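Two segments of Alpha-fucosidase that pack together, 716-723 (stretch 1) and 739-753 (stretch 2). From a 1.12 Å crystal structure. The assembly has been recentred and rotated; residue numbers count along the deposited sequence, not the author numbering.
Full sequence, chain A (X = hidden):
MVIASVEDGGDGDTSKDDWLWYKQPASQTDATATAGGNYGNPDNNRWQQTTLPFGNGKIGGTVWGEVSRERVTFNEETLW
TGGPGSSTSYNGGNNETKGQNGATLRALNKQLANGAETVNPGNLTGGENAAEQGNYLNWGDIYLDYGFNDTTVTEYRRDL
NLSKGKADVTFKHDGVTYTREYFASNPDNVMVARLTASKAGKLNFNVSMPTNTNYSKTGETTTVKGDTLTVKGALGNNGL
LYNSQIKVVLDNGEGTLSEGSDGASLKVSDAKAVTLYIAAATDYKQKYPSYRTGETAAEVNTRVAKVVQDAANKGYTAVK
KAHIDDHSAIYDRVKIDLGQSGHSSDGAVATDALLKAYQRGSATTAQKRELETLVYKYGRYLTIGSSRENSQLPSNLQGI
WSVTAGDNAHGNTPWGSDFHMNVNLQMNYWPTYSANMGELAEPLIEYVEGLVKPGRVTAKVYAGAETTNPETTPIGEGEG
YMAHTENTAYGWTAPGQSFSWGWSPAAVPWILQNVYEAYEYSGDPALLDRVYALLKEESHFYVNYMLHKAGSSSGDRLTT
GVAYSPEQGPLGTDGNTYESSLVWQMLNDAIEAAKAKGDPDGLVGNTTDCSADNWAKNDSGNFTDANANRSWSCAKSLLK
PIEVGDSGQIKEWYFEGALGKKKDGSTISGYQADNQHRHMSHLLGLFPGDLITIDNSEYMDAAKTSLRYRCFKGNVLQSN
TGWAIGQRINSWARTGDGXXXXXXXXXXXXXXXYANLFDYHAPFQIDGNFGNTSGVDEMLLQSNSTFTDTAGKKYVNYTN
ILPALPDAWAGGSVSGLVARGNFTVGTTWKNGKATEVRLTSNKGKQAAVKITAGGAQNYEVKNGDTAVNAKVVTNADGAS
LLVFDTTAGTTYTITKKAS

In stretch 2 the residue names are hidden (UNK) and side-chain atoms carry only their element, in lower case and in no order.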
# COMPACT_ATOMS: atom_id res chain seq x y z
N VAL A 716 11.19 -19.25 20.55
CA VAL A 716 11.92 -18.18 19.86
C VAL A 716 11.07 -17.55 18.76
O VAL A 716 10.66 -18.23 17.81
CB VAL A 716 13.27 -18.68 19.28
CG1 VAL A 716 14.05 -17.53 18.65
CG2 VAL A 716 14.11 -19.36 20.35
N LEU A 717 10.80 -16.25 18.89
CA LEU A 717 10.08 -15.49 17.87
C LEU A 717 10.91 -15.46 16.59
O LEU A 717 12.09 -15.12 16.61
CB LEU A 717 9.80 -14.08 18.37
CG LEU A 717 9.03 -13.15 17.42
CD1 LEU A 717 7.57 -13.59 17.27
CD2 LEU A 717 9.09 -11.73 17.95
N GLN A 718 10.27 -15.81 15.48
CA GLN A 718 10.98 -15.94 14.21
C GLN A 718 10.92 -14.67 13.37
O GLN A 718 9.91 -13.97 13.34
CB GLN A 718 10.44 -17.12 13.40
CG GLN A 718 10.63 -18.48 14.08
CD GLN A 718 12.09 -18.79 14.36
OE1 GLN A 718 12.54 -18.77 15.51
NE2 GLN A 718 12.85 -19.07 13.31
N SER A 719 12.03 -14.40 12.69
CA SER A 719 12.09 -13.32 11.73
C SER A 719 11.28 -13.66 10.49
O SER A 719 11.01 -14.83 10.20
CB SER A 719 13.55 -13.05 11.34
OG SER A 719 13.64 -11.95 10.45
N ASN A 720 10.86 -12.62 9.78
CA ASN A 720 10.36 -12.78 8.43
C ASN A 720 10.60 -11.49 7.66
O ASN A 720 11.26 -10.58 8.16
CB ASN A 720 8.88 -13.20 8.42
CG ASN A 720 8.57 -14.19 7.31
OD1 ASN A 720 8.71 -13.89 6.12
ND2 ASN A 720 8.14 -15.39 7.71
N THR A 721 10.10 -11.43 6.43
CA THR A 721 10.44 -10.36 5.51
C THR A 721 9.21 -9.88 4.77
O THR A 721 8.17 -10.54 4.77
CB THR A 721 11.45 -10.85 4.46
OG1 THR A 721 10.86 -11.95 3.75
CG2 THR A 721 12.77 -11.30 5.10
N GLY A 722 9.36 -8.73 4.12
CA GLY A 722 8.35 -8.22 3.20
C GLY A 722 6.94 -8.19 3.76
O GLY A 722 6.72 -7.78 4.90
N TRP A 723 5.99 -8.65 2.96
CA TRP A 723 4.58 -8.59 3.35
C TRP A 723 4.31 -9.43 4.60
O TRP A 723 3.42 -9.11 5.39
CB TRP A 723 3.64 -9.02 2.21
CG TRP A 723 3.85 -10.43 1.75
CD1 TRP A 723 4.59 -10.84 0.68
CD2 TRP A 723 3.32 -11.62 2.35
NE1 TRP A 723 4.57 -12.21 0.58
CE2 TRP A 723 3.79 -12.71 1.59
CE3 TRP A 723 2.49 -11.87 3.45
CZ2 TRP A 723 3.48 -14.03 1.91
CZ3 TRP A 723 2.18 -13.18 3.77
CH2 TRP A 723 2.67 -14.25 2.99
N UNK A 739 4.79 -5.87 23.37
CA UNK A 739 6.15 -6.42 23.44
C UNK A 739 6.47 -7.32 22.25
O UNK A 739 7.50 -7.15 21.61
n UNK A 739 6.10 -6.69 27.13
c UNK A 739 6.37 -7.14 24.76
c UNK A 739 6.42 -6.18 25.94
o UNK A 739 6.74 -5.00 25.79
N UNK A 740 5.58 -8.26 21.95
CA UNK A 740 5.78 -9.13 20.79
C UNK A 740 5.75 -8.31 19.50
O UNK A 740 6.56 -8.54 18.60
c UNK A 740 5.02 -11.20 19.58
c UNK A 740 4.76 -10.28 20.76
o UNK A 740 4.88 -11.03 21.96
N UNK A 741 4.83 -7.35 19.41
CA UNK A 741 4.72 -6.49 18.24
C UNK A 741 6.03 -5.74 18.01
O UNK A 741 6.55 -5.71 16.89
o UNK A 741 2.34 -6.18 18.63
c UNK A 741 3.39 -4.70 17.07
c UNK A 741 3.56 -5.48 18.36
N UNK A 742 6.55 -5.13 19.07
CA UNK A 742 7.82 -4.42 18.99
C UNK A 742 8.97 -5.34 18.57
O UNK A 742 9.82 -4.95 17.77
c UNK A 742 11.89 -3.26 20.87
c UNK A 742 11.11 -1.51 19.42
c UNK A 742 8.16 -3.72 20.31
c UNK A 742 12.14 -2.14 20.10
c UNK A 742 9.83 -2.02 19.50
o UNK A 742 13.41 -1.64 20.02
c UNK A 742 9.55 -3.15 20.27
c UNK A 742 10.60 -3.77 20.94
N UNK A 743 8.99 -6.55 19.11
CA UNK A 743 10.02 -7.52 18.75
C UNK A 743 9.99 -7.83 17.25
O UNK A 743 11.04 -8.06 16.64
n UNK A 743 9.05 -10.46 21.95
c UNK A 743 9.88 -8.79 19.57
c UNK A 743 10.28 -10.03 21.70
c UNK A 743 10.39 -8.70 20.99
o UNK A 743 11.28 -10.68 21.98
N UNK A 744 8.80 -7.83 16.66
CA UNK A 744 8.66 -8.03 15.22
C UNK A 744 9.14 -6.82 14.43
O UNK A 744 9.74 -6.99 13.37
c UNK A 744 5.30 -9.93 15.30
c UNK A 744 6.81 -9.82 15.31
c UNK A 744 7.22 -8.42 14.85
c UNK A 744 7.44 -10.93 14.47
N UNK A 745 8.90 -5.61 14.94
CA UNK A 745 9.48 -4.41 14.34
C UNK A 745 11.01 -4.50 14.34
O UNK A 745 11.65 -4.23 13.33
c UNK A 745 9.77 -1.90 14.55
c UNK A 745 9.00 -3.12 15.05
c UNK A 745 7.50 -2.91 14.85
N UNK A 746 11.58 -4.90 15.47
CA UNK A 746 13.02 -5.09 15.59
C UNK A 746 13.53 -6.06 14.54
O UNK A 746 14.55 -5.81 13.89
c UNK A 746 13.93 -5.39 19.36
c UNK A 746 13.38 -5.67 16.96
c UNK A 746 13.41 -4.71 18.11
o UNK A 746 13.40 -6.46 19.72
o UNK A 746 14.86 -4.85 19.99
N UNK A 747 12.82 -7.17 14.38
CA UNK A 747 13.22 -8.19 13.41
C UNK A 747 13.11 -7.69 11.98
O UNK A 747 13.97 -8.03 11.15
c UNK A 747 11.78 -11.35 15.18
c UNK A 747 12.81 -10.28 14.87
c UNK A 747 12.43 -9.48 13.62
c UNK A 747 14.21 -10.90 14.75
N UNK A 748 12.09 -6.89 11.67
CA UNK A 748 11.98 -6.29 10.34
C UNK A 748 13.17 -5.38 10.05
O UNK A 748 13.76 -5.44 8.98
n UNK A 748 8.81 -4.07 7.31
o UNK A 748 8.77 -3.49 9.48
c UNK A 748 10.67 -5.51 10.17
c UNK A 748 10.54 -4.92 8.76
c UNK A 748 9.29 -4.10 8.55
N UNK A 749 13.53 -4.55 11.03
CA UNK A 749 14.64 -3.63 10.85
C UNK A 749 15.97 -4.38 10.69
O UNK A 749 16.81 -3.97 9.90
c UNK A 749 12.47 -1.56 11.34
c UNK A 749 14.70 -2.61 12.00
c UNK A 749 13.92 -1.31 11.76
c UNK A 749 13.95 -0.43 12.99
N UNK A 750 16.13 -5.48 11.41
CA UNK A 750 17.37 -6.26 11.34
C UNK A 750 17.49 -7.13 10.09
O UNK A 750 18.59 -7.36 9.59
c UNK A 750 17.84 -6.35 13.84
c UNK A 750 17.54 -7.13 12.58
n UNK A 750 18.07 -7.31 17.53
c UNK A 750 18.05 -6.45 16.32
c UNK A 750 17.85 -7.26 15.06
N UNK A 751 16.35 -7.60 9.58
CA UNK A 751 16.34 -8.66 8.58
C UNK A 751 15.59 -8.36 7.28
O UNK A 751 15.53 -9.21 6.40
n UNK A 751 16.01 -10.45 11.54
c UNK A 751 16.60 -10.45 10.35
o UNK A 751 17.76 -10.82 10.20
c UNK A 751 15.78 -9.95 9.19
N UNK A 752 15.02 -7.17 7.16
CA UNK A 752 14.18 -6.86 6.00
C UNK A 752 14.27 -5.40 5.54
O UNK A 752 13.38 -4.90 4.84
c UNK A 752 12.72 -7.27 6.25
N UNK A 753 15.36 -4.73 5.90
CA UNK A 753 15.60 -3.36 5.46
C UNK A 753 16.97 -3.23 4.80
O UNK A 753 17.98 -3.64 5.38
c UNK A 753 14.11 -2.23 7.19
s UNK A 753 13.11 -1.22 6.09
c UNK A 753 15.51 -2.40 6.64
c UNK A 753 13.50 0.38 6.75

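Position 739 carries two carbons, the second bearing one oxygen and one nitrogen, and makes no contact with stretch 1: Asn739. At 740 one carbon carries an oxygen and a carbon, and the branch carbon approaches Leu717 CD1; it is Thr740. Its methyl CG2 lies 4.2 Å from Leu717 CD1, and its backbone O is 4.1 Å from Leu717 CD2. Position 741 repeats that branching, but its CA-to-CB bond points away, and it is Thr741. Position 742 has one carbon and then a six-carbon ring bearing an oxygen; its CA-to-CB bond also points away: Tyr742.

At 743 three carbons end in one oxygen and one nitrogen, and the first of them meets Leu717 CD2, which gives Gln743. Its closest approach to Leu717 CD2 is from CB, 3.4 Å away. Position 744 has four carbons forked at the second, and a terminal carbon reaches Leu717 and Gln718, hence Leu744; its CB leaves sideways, yet the end of the chain comes nearer, placing CD2 3.9 Å from Leu717 CD1 and 4.1 Å from Gln718 O. The three carbons at 745, one carrying two, are Val745, out of reach. Three carbons ending in two oxygens at 746 give Glu746, likewise remote.

Position 747 again shows four carbons forked at the second, its CA-to-CB bond now pointing toward stretch 1, and touches Leu717, Gln718 and Ser719: Leu747. Its CD1 is 3.9 Å from Leu717 CD2, 3.7 Å from Gln718 O and 3.9 Å from Ser719 N. At 748 three carbons end in one oxygen and one nitrogen, with no contact to stretch 1 within 4.5 Å: Gln748. Four carbons at 749, forked at the second, are Leu749, and four carbons in a row ending in nitrogen at 750 are Lys750; neither makes contact.

Position 751 has two carbons, the second with one oxygen and one nitrogen, and approaches Ser719 OG: Asn751. Its ND2 lies 3.0 Å from Ser719 OG, but the angle is too poor for a hydrogen bond; ND2 instead donates weakly to Leu747 O at 3.2 Å. The single carbon at 752 touches Thr721 and Gly722 and defines Ala752, whose CB is 3.9 Å from Thr721 CA and 4.2 Å from Gly722 N. Two carbons, a sulfur and a terminal carbon at 753 give Met753, out of reach.

The contact buries 445 Å², both sides summed, without a hydrogen bond across it. Leu717, covered over 104 Å², packs against Gln743, Leu744 and Leu747; Leu747 follows Gln743 by four residues and Leu744 by three, about one helical turn, so all three can reach Leu717 from one side of the helix. Farther along, the nearest-CA separation falls from 8.0 Å at Leu717–Gln743 to 5.1 Å at Thr721–Ala752, where the side chain of Ala752 is a single methyl. Asn720 O, 4.1 Å from Ala752 CB, is buried there without a polar partner.

Stretch 2 (739-753) NTTYQLVELQLKNAM
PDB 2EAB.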